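Local coordinates for protein aclacinomycin-N/aclacinomycin-A oxidase (Streptomyces galilaeus, PDB 2IPI) that oxidises the terminal sugar of aclacinomycins in two successive oxygen-dependent steps, using a bicovalently attached FAD, to finish the biosynthesis of these anthracycline antibiotics, at residues H272-Q277 with S418-V422; H290-N296 with G392-S398; W423-T427 with A439-E443. All coordinates share one frame; numbering follows the deposited sequence.

Contact 1. Residues H272-Q277 with S418-V422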
loop_
_atom_site.group_PDB
_atom_site.type_symbol
_atom_site.label_atom_id
_atom_site.label_comp_id
_atom_site.label_asym_id
_atom_site.label_seq_id
_atom_site.Cartn_x
_atom_site.Cartn_y
_atom_site.Cartn_z
ATOM N N HIS A 272 -15.391 -9.669 -15.256
ATOM C CA HIS A 272 -14.104 -9.132 -14.791
ATOM C C HIS A 272 -13.253 -10.207 -14.117
ATOM O O HIS A 272 -12.082 -10.386 -14.479
ATOM C CB HIS A 272 -14.342 -7.948 -13.862
ATOM C CG HIS A 272 -13.231 -7.445 -13.008
ATOM N ND1 HIS A 272 -12.571 -6.275 -13.308
ATOM C CD2 HIS A 272 -12.636 -7.888 -11.869
ATOM C CE1 HIS A 272 -11.631 -6.015 -12.410
ATOM N NE2 HIS A 272 -11.648 -6.991 -11.525
ATOM N N GLY A 273 -13.843 -10.883 -13.136
ATOM C CA GLY A 273 -13.203 -11.920 -12.366
ATOM C C GLY A 273 -12.805 -13.149 -13.142
ATOM O O GLY A 273 -11.742 -13.730 -12.887
ATOM N N ALA A 274 -13.600 -13.621 -14.113
ATOM C CA ALA A 274 -13.129 -14.768 -14.891
ATOM C C ALA A 274 -11.878 -14.413 -15.708
ATOM O O ALA A 274 -11.038 -15.293 -15.889
ATOM C CB ALA A 274 -14.204 -15.305 -15.826
ATOM N N TRP A 275 -11.756 -13.181 -16.201
ATOM C CA TRP A 275 -10.648 -12.748 -17.055
ATOM C C TRP A 275 -9.354 -12.697 -16.248
ATOM O O TRP A 275 -8.298 -13.178 -16.668
ATOM C CB TRP A 275 -10.945 -11.379 -17.664
ATOM C CG TRP A 275 -9.939 -10.812 -18.617
ATOM C CD1 TRP A 275 -9.983 -10.891 -19.991
ATOM C CD2 TRP A 275 -8.742 -10.080 -18.305
ATOM N NE1 TRP A 275 -8.898 -10.260 -20.542
ATOM C CE2 TRP A 275 -8.114 -9.750 -19.536
ATOM C CE3 TRP A 275 -8.123 -9.659 -17.122
ATOM C CZ2 TRP A 275 -6.921 -9.038 -19.601
ATOM C CZ3 TRP A 275 -6.942 -8.952 -17.191
ATOM C CH2 TRP A 275 -6.342 -8.641 -18.416
ATOM N N HIS A 276 -9.490 -12.066 -15.038
ATOM C CA HIS A 276 -8.304 -11.956 -14.183
ATOM C C HIS A 276 -7.758 -13.318 -13.798
ATOM O O HIS A 276 -6.548 -13.478 -13.650
ATOM C CB HIS A 276 -8.615 -11.114 -12.940
ATOM C CG HIS A 276 -8.573 -9.654 -13.270
ATOM N ND1 HIS A 276 -9.644 -8.957 -13.798
ATOM C CD2 HIS A 276 -7.559 -8.768 -13.154
ATOM C CE1 HIS A 276 -9.283 -7.701 -13.982
ATOM N NE2 HIS A 276 -8.029 -7.558 -13.601
ATOM N N GLN A 277 -8.645 -14.300 -13.649
ATOM C CA GLN A 277 -8.145 -15.624 -13.282
ATOM C C GLN A 277 -7.404 -16.230 -14.465
ATOM O O GLN A 277 -6.524 -17.070 -14.291
ATOM C CB GLN A 277 -9.290 -16.516 -12.813
ATOM C CG GLN A 277 -8.895 -17.872 -12.262
ATOM C CD GLN A 277 -10.069 -18.831 -12.167
ATOM O OE1 GLN A 277 -11.202 -18.419 -11.925
ATOM N NE2 GLN A 277 -9.829 -20.129 -12.353
ATOM N N SER A 418 -2.405 -14.483 -5.822
ATOM C CA SER A 418 -3.667 -13.773 -5.936
ATOM C C SER A 418 -3.797 -13.133 -7.322
ATOM O O SER A 418 -2.794 -12.804 -7.961
ATOM C CB SER A 418 -3.825 -12.724 -4.839
ATOM O OG SER A 418 -3.963 -13.357 -3.570
ATOM N N ILE A 419 -5.049 -12.965 -7.768
ATOM C CA ILE A 419 -5.333 -12.486 -9.116
ATOM C C ILE A 419 -5.888 -11.068 -9.092
ATOM O O ILE A 419 -5.801 -10.342 -10.090
ATOM C CB ILE A 419 -6.336 -13.396 -9.844
ATOM C CG1 ILE A 419 -7.771 -13.301 -9.327
ATOM C CG2 ILE A 419 -5.875 -14.854 -9.828
ATOM C CD1 ILE A 419 -8.692 -14.394 -9.843
ATOM N N ILE A 420 -6.476 -10.681 -7.958
ATOM C CA ILE A 420 -7.073 -9.373 -7.764
ATOM C C ILE A 420 -6.950 -8.894 -6.325
ATOM O O ILE A 420 -7.047 -9.697 -5.402
ATOM C CB ILE A 420 -8.564 -9.397 -8.152
ATOM C CG1 ILE A 420 -8.832 -9.693 -9.629
ATOM C CG2 ILE A 420 -9.246 -8.091 -7.772
ATOM C CD1 ILE A 420 -10.150 -10.392 -9.882
ATOM N N LYS A 421 -6.741 -7.598 -6.120
ATOM C CA LYS A 421 -6.734 -7.022 -4.778
ATOM C C LYS A 421 -7.925 -6.080 -4.595
ATOM O O LYS A 421 -8.235 -5.318 -5.513
ATOM C CB LYS A 421 -5.443 -6.247 -4.565
ATOM C CG LYS A 421 -4.650 -6.653 -3.328
ATOM C CD LYS A 421 -3.915 -5.418 -2.829
ATOM C CE LYS A 421 -2.436 -5.550 -3.182
ATOM N NZ LYS A 421 -1.527 -5.442 -2.030
ATOM N N VAL A 422 -8.554 -6.087 -3.426
ATOM C CA VAL A 422 -9.698 -5.183 -3.234
ATOM C C VAL A 422 -9.476 -4.266 -2.042
ATOM O O VAL A 422 -8.845 -4.630 -1.053
ATOM C CB VAL A 422 -11.044 -5.924 -3.097
ATOM C CG1 VAL A 422 -11.027 -7.251 -3.851
ATOM C CG2 VAL A 422 -11.427 -6.180 -1.652
#
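I420 drives its CD1 methyl against the helix 272-277, where it lies 3.5 Å from CB of H276. The two side chains cross at about a right angle, and CG1 of I420 lies 3.7 Å from CG of the H276 ring. The tip of I420 also reaches G273, where CD1 rests against the backbone at 4.2 Å from CA, and CD2 of H272, 4.0 Å from the same methyl. One residue earlier, I419 touches the other end of the segment: its CD1 is 3.7 Å from CA of Q277, and its CB packs near the carbonyl O of H276. The extended second torsion of I419 (chi2 -168°) carries CD1 out to Q277, which contributes CB while its amide runs outward.

What positions H276 is the helix itself. Its ND1 donates to the carbonyl O of H272 at 2.9 Å in a nearly straight hydrogen bond (N-H...O 169°), and the same oxygen accepts from the backbone N of H276. The donor ND1 stands above the carbonyl plane, while the oxygen lies in the imidazole plane, so the ring's rotation is set. CE3 of W275 covers one face of that ring.

The contact thus lays helix 262-278 over the start of strand 420-428, with L396 of the adjoining strand 391-398 touching both H272 and I420.

Contact 2. Residues H290-N296 with G392-S398. With AKY (methyl (2S,4R)-2-ethyl-2,5,7-trihydroxy-6,11-dioxo-4-{[2,3,6-trideoxy-4-O-{2,6-dideoxy-4-O-[(2S,6S)-6-methyl-5-oxotetrahydro-2h -pyran-2-yl]-alpha-D-lyxo-hexopyranosyl}-3-(dimethylamino)-D-ribo-hexopyranosyl]oxy}-1,2,3,4,6,11-hexahydrotetracene-1-c arboxylate), chain E.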
loop_
_atom_site.group_PDB
_atom_site.type_symbol
_atom_site.label_atom_id
_atom_site.label_comp_id
_atom_site.label_asym_id
_atom_site.label_seq_id
_atom_site.Cartn_x
_atom_site.Cartn_y
_atom_site.Cartn_z
ATOM N N HIS A 290 -2.550 -2.404 -16.247
ATOM C CA HIS A 290 -3.093 -2.226 -14.905
ATOM C C HIS A 290 -4.506 -1.645 -14.991
ATOM O O HIS A 290 -4.774 -0.809 -15.866
ATOM C CB HIS A 290 -2.188 -1.321 -14.075
ATOM C CG HIS A 290 -2.644 -1.052 -12.674
ATOM N ND1 HIS A 290 -3.189 0.162 -12.296
ATOM C CD2 HIS A 290 -2.649 -1.805 -11.554
ATOM C CE1 HIS A 290 -3.504 0.146 -11.016
ATOM N NE2 HIS A 290 -3.185 -1.049 -10.544
ATOM N N SER A 291 -5.401 -2.080 -14.103
ATOM C CA SER A 291 -6.706 -1.446 -13.996
ATOM C C SER A 291 -7.183 -1.431 -12.541
ATOM O O SER A 291 -6.865 -2.328 -11.773
ATOM C CB SER A 291 -7.780 -2.103 -14.856
ATOM O OG SER A 291 -8.226 -3.330 -14.325
ATOM N N VAL A 292 -7.956 -0.397 -12.258
ATOM C CA VAL A 292 -8.706 -0.208 -11.032
ATOM C C VAL A 292 -10.195 -0.093 -11.369
ATOM O O VAL A 292 -10.562 0.749 -12.185
ATOM C CB VAL A 292 -8.253 1.043 -10.273
ATOM C CG1 VAL A 292 -9.048 1.202 -8.983
ATOM C CG2 VAL A 292 -6.762 0.962 -9.991
ATOM N N PHE A 293 -11.012 -0.950 -10.772
ATOM C CA PHE A 293 -12.459 -0.854 -11.063
ATOM C C PHE A 293 -13.091 -0.172 -9.860
ATOM O O PHE A 293 -13.169 -0.767 -8.796
ATOM C CB PHE A 293 -13.073 -2.205 -11.379
ATOM C CG PHE A 293 -14.326 -2.162 -12.263
ATOM C CD1 PHE A 293 -14.791 -3.319 -12.855
ATOM C CD2 PHE A 293 -14.992 -0.973 -12.488
ATOM C CE1 PHE A 293 -15.915 -3.292 -13.678
ATOM C CE2 PHE A 293 -16.117 -0.923 -13.288
ATOM C CZ PHE A 293 -16.573 -2.093 -13.868
ATOM N N TYR A 294 -13.504 1.084 -10.032
ATOM C CA TYR A 294 -14.084 1.808 -8.913
ATOM C C TYR A 294 -15.600 1.551 -8.886
ATOM O O TYR A 294 -16.314 2.149 -9.679
ATOM C CB TYR A 294 -13.830 3.312 -8.962
ATOM C CG TYR A 294 -12.380 3.723 -8.973
ATOM C CD1 TYR A 294 -11.796 4.211 -10.140
ATOM C CD2 TYR A 294 -11.600 3.619 -7.827
ATOM C CE1 TYR A 294 -10.466 4.592 -10.159
ATOM C CE2 TYR A 294 -10.267 3.996 -7.838
ATOM C CZ TYR A 294 -9.715 4.480 -9.010
ATOM O OH TYR A 294 -8.398 4.854 -9.016
ATOM N N LEU A 295 -15.967 0.668 -7.965
ATOM C CA LEU A 295 -17.378 0.346 -7.778
ATOM C C LEU A 295 -18.017 1.314 -6.781
ATOM O O LEU A 295 -18.190 0.976 -5.613
ATOM C CB LEU A 295 -17.542 -1.114 -7.344
ATOM C CG LEU A 295 -16.804 -2.098 -8.266
ATOM C CD1 LEU A 295 -16.926 -3.523 -7.770
ATOM C CD2 LEU A 295 -17.351 -1.959 -9.685
ATOM N N ASN A 296 -18.335 2.495 -7.282
ATOM C CA ASN A 296 -18.974 3.563 -6.551
ATOM C C ASN A 296 -20.425 3.251 -6.178
ATOM O O ASN A 296 -21.071 2.442 -6.841
ATOM C CB ASN A 296 -18.973 4.849 -7.391
ATOM C CG ASN A 296 -17.587 5.347 -7.734
ATOM O OD1 ASN A 296 -16.771 5.646 -6.864
ATOM N ND2 ASN A 296 -17.310 5.466 -9.023
ATOM N N GLY A 392 -19.682 5.313 -0.047
ATOM C CA GLY A 392 -19.006 4.043 -0.058
ATOM C C GLY A 392 -18.560 3.579 -1.424
ATOM O O GLY A 392 -19.080 3.915 -2.498
ATOM N N GLU A 393 -17.510 2.744 -1.446
ATOM C CA GLU A 393 -17.114 2.173 -2.731
ATOM C C GLU A 393 -16.189 0.970 -2.540
ATOM O O GLU A 393 -15.525 0.835 -1.517
ATOM C CB GLU A 393 -16.454 3.208 -3.635
ATOM C CG GLU A 393 -15.227 3.931 -3.091
ATOM C CD GLU A 393 -14.001 3.533 -3.907
ATOM O OE1 GLU A 393 -13.187 4.392 -4.311
ATOM O OE2 GLU A 393 -13.904 2.305 -4.124
ATOM N N VAL A 394 -16.205 0.151 -3.583
ATOM C CA VAL A 394 -15.356 -1.013 -3.714
ATOM C C VAL A 394 -14.440 -0.898 -4.919
ATOM O O VAL A 394 -14.889 -0.798 -6.055
ATOM C CB VAL A 394 -16.203 -2.297 -3.884
ATOM C CG1 VAL A 394 -15.284 -3.483 -4.154
ATOM C CG2 VAL A 394 -17.117 -2.454 -2.674
ATOM N N SER A 395 -13.139 -0.943 -4.664
ATOM C CA SER A 395 -12.181 -0.914 -5.767
ATOM C C SER A 395 -11.599 -2.300 -6.000
ATOM O O SER A 395 -11.164 -2.987 -5.068
ATOM C CB SER A 395 -11.075 0.086 -5.456
ATOM O OG SER A 395 -11.578 1.396 -5.324
ATOM N N LEU A 396 -11.568 -2.739 -7.242
ATOM C CA LEU A 396 -10.946 -4.000 -7.598
ATOM C C LEU A 396 -9.712 -3.702 -8.454
ATOM O O LEU A 396 -9.843 -2.996 -9.454
ATOM C CB LEU A 396 -11.878 -4.948 -8.352
ATOM C CG LEU A 396 -13.314 -5.041 -7.835
ATOM C CD1 LEU A 396 -14.203 -5.750 -8.858
ATOM C CD2 LEU A 396 -13.345 -5.764 -6.500
ATOM N N TYR A 397 -8.563 -4.226 -8.043
ATOM C CA TYR A 397 -7.305 -4.038 -8.753
ATOM C C TYR A 397 -6.839 -5.291 -9.478
ATOM O O TYR A 397 -6.763 -6.370 -8.889
ATOM C CB TYR A 397 -6.187 -3.600 -7.780
ATOM C CG TYR A 397 -6.572 -2.340 -7.051
ATOM C CD1 TYR A 397 -7.454 -2.367 -5.962
ATOM C CD2 TYR A 397 -6.066 -1.121 -7.459
ATOM C CE1 TYR A 397 -7.802 -1.199 -5.308
ATOM C CE2 TYR A 397 -6.411 0.048 -6.808
ATOM C CZ TYR A 397 -7.281 0.006 -5.735
ATOM O OH TYR A 397 -7.610 1.180 -5.094
ATOM N N SER A 398 -6.525 -5.132 -10.760
ATOM C CA SER A 398 -5.829 -6.211 -11.455
ATOM C C SER A 398 -4.506 -6.421 -10.697
ATOM O O SER A 398 -3.913 -5.417 -10.276
ATOM C CB SER A 398 -5.616 -5.911 -12.929
ATOM O OG SER A 398 -4.769 -4.789 -13.123
HETATM O O15 AKY E . -4.053 0.509 -3.191
HETATM C C42 AKY E . -4.522 1.661 -3.153
HETATM C C40 AKY E . -4.718 2.385 -4.508
HETATM C C38 AKY E . -5.383 3.698 -4.426
HETATM C C39 AKY E . -5.223 2.295 -1.883
HETATM C C41 AKY E . -6.004 1.825 -0.898
HETATM O O14 AKY E . -5.377 3.695 -1.931
HETATM C C37 AKY E . -5.996 4.122 -3.138
HETATM O O13 AKY E . -6.216 5.509 -3.179
HETATM C C35 AKY E . -7.410 5.953 -2.606
HETATM C C34 AKY E . -8.446 6.383 -3.649
HETATM C C36 AKY E . -8.334 5.648 -4.870
HETATM O O11 AKY E . -8.468 7.882 -3.945
HETATM C C33 AKY E . -7.168 7.002 -1.534
HETATM O O12 AKY E . -6.198 6.643 -0.422
HETATM C C32 AKY E . -7.057 8.304 -2.029
HETATM C C31 AKY E . -8.229 8.712 -2.694
HETATM O O7 AKY E . -14.078 11.477 -3.261
HETATM C C7 AKY E . -14.138 12.880 -3.000
HETATM C C8 AKY E . -13.548 13.621 -4.136
HETATM C C9 AKY E . -14.552 13.757 -5.252
HETATM O O9 AKY E . -15.056 12.487 -5.480
HETATM C C13 AKY E . -13.880 14.377 -6.424
HETATM C C14 AKY E . -12.779 13.384 -6.801
HETATM C C20 AKY E . -15.586 13.203 -2.818
HETATM C C19 AKY E . -16.333 13.995 -3.694
HETATM C C10 AKY E . -15.591 14.708 -4.798
HETATM C C11 AKY E . -17.668 14.295 -3.419
HETATM C C18 AKY E . -18.273 13.820 -2.255
HETATM C C17 AKY E . -17.538 13.031 -1.362
HETATM C C6 AKY E . -16.215 12.730 -1.667
HETATM O O6 AKY E . -15.477 11.976 -0.825
HETATM C C12 AKY E . -19.609 14.182 -1.967
HETATM O O3 AKY E . -20.288 14.876 -2.755
HETATM C C15 AKY E . -20.190 13.753 -0.748
HETATM C C1 AKY E . -21.482 14.167 -0.430
HETATM C C2 AKY E . -22.086 13.817 0.779
HETATM C C3 AKY E . -21.362 13.024 1.668
HETATM C C16 AKY E . -19.450 12.961 0.157
HETATM C C5 AKY E . -18.120 12.597 -0.148
HETATM O O5 AKY E . -17.372 11.945 0.607
HETATM C C4 AKY E . -20.070 12.603 1.364
HETATM O O4 AKY E . -19.421 11.845 2.285
HETATM O O18 AKY E . -9.428 8.735 -1.902
HETATM C C45 AKY E . -13.123 10.823 -2.414
HETATM C C43 AKY E . -14.970 15.956 -4.176
HETATM O O16 AKY E . -14.573 15.965 -3.005
HETATM O O17 AKY E . -14.861 17.110 -4.895
HETATM C C44 AKY E . -15.605 18.123 -4.207
HETATM O O19 AKY E . -11.852 11.423 -2.437
HETATM C C47 AKY E . -11.832 8.661 -2.203
HETATM N N11 AKY E . -11.937 7.857 -0.972
HETATM C C52 AKY E . -12.075 6.444 -1.065
HETATM C C51 AKY E . -11.240 8.310 0.185
HETATM C C46 AKY E . -13.033 9.358 -2.830
HETATM C C48 AKY E . -10.533 9.389 -2.553
HETATM C C49 AKY E . -10.593 10.829 -2.074
HETATM C C50 AKY E . -9.864 11.254 -0.794
#
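L295 and L396 meet through their CD1 methyls, 3.7 Å apart, with the side chains slanting across one another. Branched aliphatic groups suit this face, because I269 and H272 of helix 262-278 cover the two leucines. The backbone of L295 pairs with V394 in a hydrogen-bonded antiparallel pair, its N 2.6 Å from V394 O; F293 and L396 form the next such pair. At the strand end the S398 hydroxyl takes the place of a backbone acceptor: a chi1 of 64° turns OG back toward S291 N, from which it accepts at 2.9 Å, while S398 N returns a bond to S291 O.

On the other face, V292 CG2 lies 3.3 Å from CE2 of Y397, a catalytic proton acceptor, whose OH is 3.2 Å from C40 of the bound aclacinomycin. S395 OG donates to E393 OE2, steadying this pocket carboxylate.

These strands sit centrally in the antiparallel sheet, flanked by 302-310 and 420-428, with helix 262-278 on the leucine face.

Contact 3. Residues W423-T427 with A439-E443. With AKY (methyl (2S,4R)-2-ethyl-2,5,7-trihydroxy-6,11-dioxo-4-{[2,3,6-trideoxy-4-O-{2,6-dideoxy-4-O-[(2S,6S)-6-methyl-5-oxotetrahydro-2h -pyran-2-yl]-alpha-D-lyxo-hexopyranosyl}-3-(dimethylamino)-D-ribo-hexopyranosyl]oxy}-1,2,3,4,6,11-hexahydrotetracene-1-c arboxylate), chain E.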
loop_
_atom_site.group_PDB
_atom_site.type_symbol
_atom_site.label_atom_id
_atom_site.label_comp_id
_atom_site.label_asym_id
_atom_site.label_seq_id
_atom_site.Cartn_x
_atom_site.Cartn_y
_atom_site.Cartn_z
ATOM N N TRP A 423 -9.970 -3.040 -2.122
ATOM C CA TRP A 423 -9.887 -2.056 -1.047
ATOM C C TRP A 423 -11.241 -1.388 -0.851
ATOM O O TRP A 423 -11.695 -0.698 -1.767
ATOM C CB TRP A 423 -8.849 -0.981 -1.356
ATOM C CG TRP A 423 -8.553 0.012 -0.265
ATOM C CD1 TRP A 423 -7.974 -0.277 0.935
ATOM C CD2 TRP A 423 -8.812 1.421 -0.263
ATOM N NE1 TRP A 423 -7.859 0.873 1.680
ATOM C CE2 TRP A 423 -8.366 1.931 0.968
ATOM C CE3 TRP A 423 -9.381 2.315 -1.180
ATOM C CZ2 TRP A 423 -8.464 3.276 1.311
ATOM C CZ3 TRP A 423 -9.477 3.649 -0.843
ATOM C CH2 TRP A 423 -9.023 4.134 0.395
ATOM N N MET A 424 -11.875 -1.576 0.305
ATOM C CA MET A 424 -13.192 -0.946 0.481
ATOM C C MET A 424 -13.136 0.176 1.508
ATOM O O MET A 424 -12.443 0.075 2.520
ATOM C CB MET A 424 -14.245 -1.949 0.928
ATOM C CG MET A 424 -14.171 -3.285 0.207
ATOM S SD MET A 424 -15.501 -4.353 0.804
ATOM C CE MET A 424 -15.360 -5.691 -0.370
ATOM N N SER A 425 -13.891 1.237 1.218
ATOM C CA SER A 425 -13.864 2.420 2.049
ATOM C C SER A 425 -15.198 3.167 2.109
ATOM O O SER A 425 -16.079 2.928 1.290
ATOM C CB SER A 425 -12.801 3.403 1.526
ATOM O OG SER A 425 -13.223 3.972 0.292
ATOM N N ALA A 426 -15.241 4.035 3.095
ATOM C CA ALA A 426 -16.165 5.111 3.358
ATOM C C ALA A 426 -15.318 6.362 3.615
ATOM O O ALA A 426 -14.298 6.283 4.306
ATOM C CB ALA A 426 -17.070 4.868 4.552
ATOM N N THR A 427 -15.763 7.442 3.034
ATOM C CA THR A 427 -15.101 8.733 3.044
ATOM C C THR A 427 -16.126 9.813 3.358
ATOM O O THR A 427 -17.204 9.749 2.754
ATOM C CB THR A 427 -14.445 9.031 1.679
ATOM O OG1 THR A 427 -13.785 7.844 1.223
ATOM C CG2 THR A 427 -13.428 10.145 1.833
ATOM N N ALA A 439 -20.592 2.271 10.327
ATOM C CA ALA A 439 -21.536 1.159 10.194
ATOM C C ALA A 439 -21.539 0.589 8.782
ATOM O O ALA A 439 -21.475 -0.620 8.550
ATOM C CB ALA A 439 -22.937 1.620 10.582
ATOM N N TRP A 440 -21.614 1.476 7.804
ATOM C CA TRP A 440 -21.623 1.129 6.397
ATOM C C TRP A 440 -20.456 0.242 5.995
ATOM O O TRP A 440 -20.640 -0.840 5.444
ATOM C CB TRP A 440 -21.612 2.436 5.580
ATOM C CG TRP A 440 -20.899 2.306 4.268
ATOM C CD1 TRP A 440 -19.623 2.681 3.953
ATOM C CD2 TRP A 440 -21.461 1.744 3.078
ATOM N NE1 TRP A 440 -19.366 2.384 2.642
ATOM C CE2 TRP A 440 -20.471 1.811 2.080
ATOM C CE3 TRP A 440 -22.708 1.193 2.772
ATOM C CZ2 TRP A 440 -20.684 1.345 0.786
ATOM C CZ3 TRP A 440 -22.912 0.731 1.487
ATOM C CH2 TRP A 440 -21.911 0.807 0.510
ATOM N N ILE A 441 -19.223 0.709 6.246
ATOM C CA ILE A 441 -18.074 -0.040 5.742
ATOM C C ILE A 441 -17.947 -1.405 6.407
ATOM O O ILE A 441 -17.502 -2.384 5.808
ATOM C CB ILE A 441 -16.733 0.705 5.931
ATOM C CG1 ILE A 441 -16.627 1.565 7.184
ATOM C CG2 ILE A 441 -16.429 1.540 4.698
ATOM C CD1 ILE A 441 -16.362 0.792 8.458
ATOM N N ARG A 442 -18.343 -1.464 7.686
ATOM C CA ARG A 442 -18.168 -2.755 8.351
ATOM C C ARG A 442 -19.173 -3.770 7.826
ATOM O O ARG A 442 -18.828 -4.931 7.622
ATOM C CB ARG A 442 -18.304 -2.592 9.863
ATOM C CG ARG A 442 -17.124 -1.894 10.506
ATOM C CD ARG A 442 -17.601 -1.122 11.738
ATOM N NE ARG A 442 -16.458 -0.793 12.582
ATOM C CZ ARG A 442 -16.398 0.068 13.571
ATOM N NH1 ARG A 442 -17.460 0.773 13.915
ATOM N NH2 ARG A 442 -15.251 0.223 14.225
ATOM N N GLU A 443 -20.401 -3.319 7.629
ATOM C CA GLU A 443 -21.466 -4.150 7.089
ATOM C C GLU A 443 -21.153 -4.753 5.731
ATOM O O GLU A 443 -21.365 -5.952 5.547
ATOM C CB GLU A 443 -22.747 -3.311 6.976
ATOM C CG GLU A 443 -23.587 -3.270 8.243
ATOM C CD GLU A 443 -24.286 -1.933 8.415
ATOM O OE1 GLU A 443 -24.755 -1.631 9.542
ATOM O OE2 GLU A 443 -24.362 -1.171 7.425
HETATM O O15 AKY E . -4.053 0.509 -3.191
HETATM C C42 AKY E . -4.522 1.661 -3.153
HETATM C C40 AKY E . -4.718 2.385 -4.508
HETATM C C38 AKY E . -5.383 3.698 -4.426
HETATM C C39 AKY E . -5.223 2.295 -1.883
HETATM C C41 AKY E . -6.004 1.825 -0.898
HETATM O O14 AKY E . -5.377 3.695 -1.931
HETATM C C37 AKY E . -5.996 4.122 -3.138
HETATM O O13 AKY E . -6.216 5.509 -3.179
HETATM C C35 AKY E . -7.410 5.953 -2.606
HETATM C C34 AKY E . -8.446 6.383 -3.649
HETATM C C36 AKY E . -8.334 5.648 -4.870
HETATM O O11 AKY E . -8.468 7.882 -3.945
HETATM C C33 AKY E . -7.168 7.002 -1.534
HETATM O O12 AKY E . -6.198 6.643 -0.422
HETATM C C32 AKY E . -7.057 8.304 -2.029
HETATM C C31 AKY E . -8.229 8.712 -2.694
HETATM O O7 AKY E . -14.078 11.477 -3.261
HETATM C C7 AKY E . -14.138 12.880 -3.000
HETATM C C8 AKY E . -13.548 13.621 -4.136
HETATM C C9 AKY E . -14.552 13.757 -5.252
HETATM O O9 AKY E . -15.056 12.487 -5.480
HETATM C C13 AKY E . -13.880 14.377 -6.424
HETATM C C14 AKY E . -12.779 13.384 -6.801
HETATM C C20 AKY E . -15.586 13.203 -2.818
HETATM C C19 AKY E . -16.333 13.995 -3.694
HETATM C C10 AKY E . -15.591 14.708 -4.798
HETATM C C11 AKY E . -17.668 14.295 -3.419
HETATM C C18 AKY E . -18.273 13.820 -2.255
HETATM C C17 AKY E . -17.538 13.031 -1.362
HETATM C C6 AKY E . -16.215 12.730 -1.667
HETATM O O6 AKY E . -15.477 11.976 -0.825
HETATM C C12 AKY E . -19.609 14.182 -1.967
HETATM O O3 AKY E . -20.288 14.876 -2.755
HETATM C C15 AKY E . -20.190 13.753 -0.748
HETATM C C1 AKY E . -21.482 14.167 -0.430
HETATM C C2 AKY E . -22.086 13.817 0.779
HETATM C C3 AKY E . -21.362 13.024 1.668
HETATM C C16 AKY E . -19.450 12.961 0.157
HETATM C C5 AKY E . -18.120 12.597 -0.148
HETATM O O5 AKY E . -17.372 11.945 0.607
HETATM C C4 AKY E . -20.070 12.603 1.364
HETATM O O4 AKY E . -19.421 11.845 2.285
HETATM O O18 AKY E . -9.428 8.735 -1.902
HETATM C C45 AKY E . -13.123 10.823 -2.414
HETATM C C43 AKY E . -14.970 15.956 -4.176
HETATM O O16 AKY E . -14.573 15.965 -3.005
HETATM O O17 AKY E . -14.861 17.110 -4.895
HETATM C C44 AKY E . -15.605 18.123 -4.207
HETATM O O19 AKY E . -11.852 11.423 -2.437
HETATM C C47 AKY E . -11.832 8.661 -2.203
HETATM N N11 AKY E . -11.937 7.857 -0.972
HETATM C C52 AKY E . -12.075 6.444 -1.065
HETATM C C51 AKY E . -11.240 8.310 0.185
HETATM C C46 AKY E . -13.033 9.358 -2.830
HETATM C C48 AKY E . -10.533 9.389 -2.553
HETATM C C49 AKY E . -10.593 10.829 -2.074
HETATM C C50 AKY E . -9.864 11.254 -0.794
#
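A426 meets two side chains of the helix 439-443 that both depart from staggered first torsions: I441, at chi1 34°, brings its CG2 branch to the strand, and W440, at chi1 149°, brings up the edge of its indole. The A426 CB lies 3.4 Å from CG2 of I441, tighter than usual for two carbons, and 3.4 Å from CD1 of W440. A small methyl suits a strand whose axis passes 7.8 Å from that of the helix. S425 O lies in the plane of the W440 ring, near NE1, but the pair is not a hydrogen bond. I441 also rests its CG2 on the backbone around S425 and A426.

The opposite side of the strand binds the antibiotic, and the alternation of the chain puts W423, S425 and T427 there. T427 OG1 and the amine N11 of the ligand's aminosugar form a hydrogen bond of 2.9 Å in which either may be the donor, and the ligand's O4 makes a weak bond to T427 O. The C41 methyl of the ligand and the C39 carbon bearing it lie over one face of the W423 indole, while S425 CB covers the other face toward the rim. F91 and Y469 also meet this indole.

Chemically the strand has two sides. Contact with the helix is mainly van der Waals, with no hydrogen bond made, whereas toward the ligand an aromatic face lies under the sugar end and a hydroxyl hydrogen-bonds the amine, in keeping with T427 being a binding residue for aclacinomycin Y.

How the contacts relate
All three contacts are largely buried and share one antiparallel sheet, but Q277 is exposed, so contact 1 reaches the surface at one end. Strand 420-428 supplies its beginning to contact 1 and its later part to contact 3, while contact 2 pairs the adjacent strand 391-398 with 290-296. K421 O and Y397 N probably hydrogen-bond between contacts 1 and 2; S425 O and E393 N do so between 2 and 3. Contacts 1 and 3 are helix-on-sheet packing, held by van der Waals contact without hydrogen bonds across, whereas contact 2 is a backbone ladder. The antibiotic touches contacts 2 and 3, and contact 1 lies behind one of the two active-site tyrosines, Y397, about 5 Å from I420 between side chains.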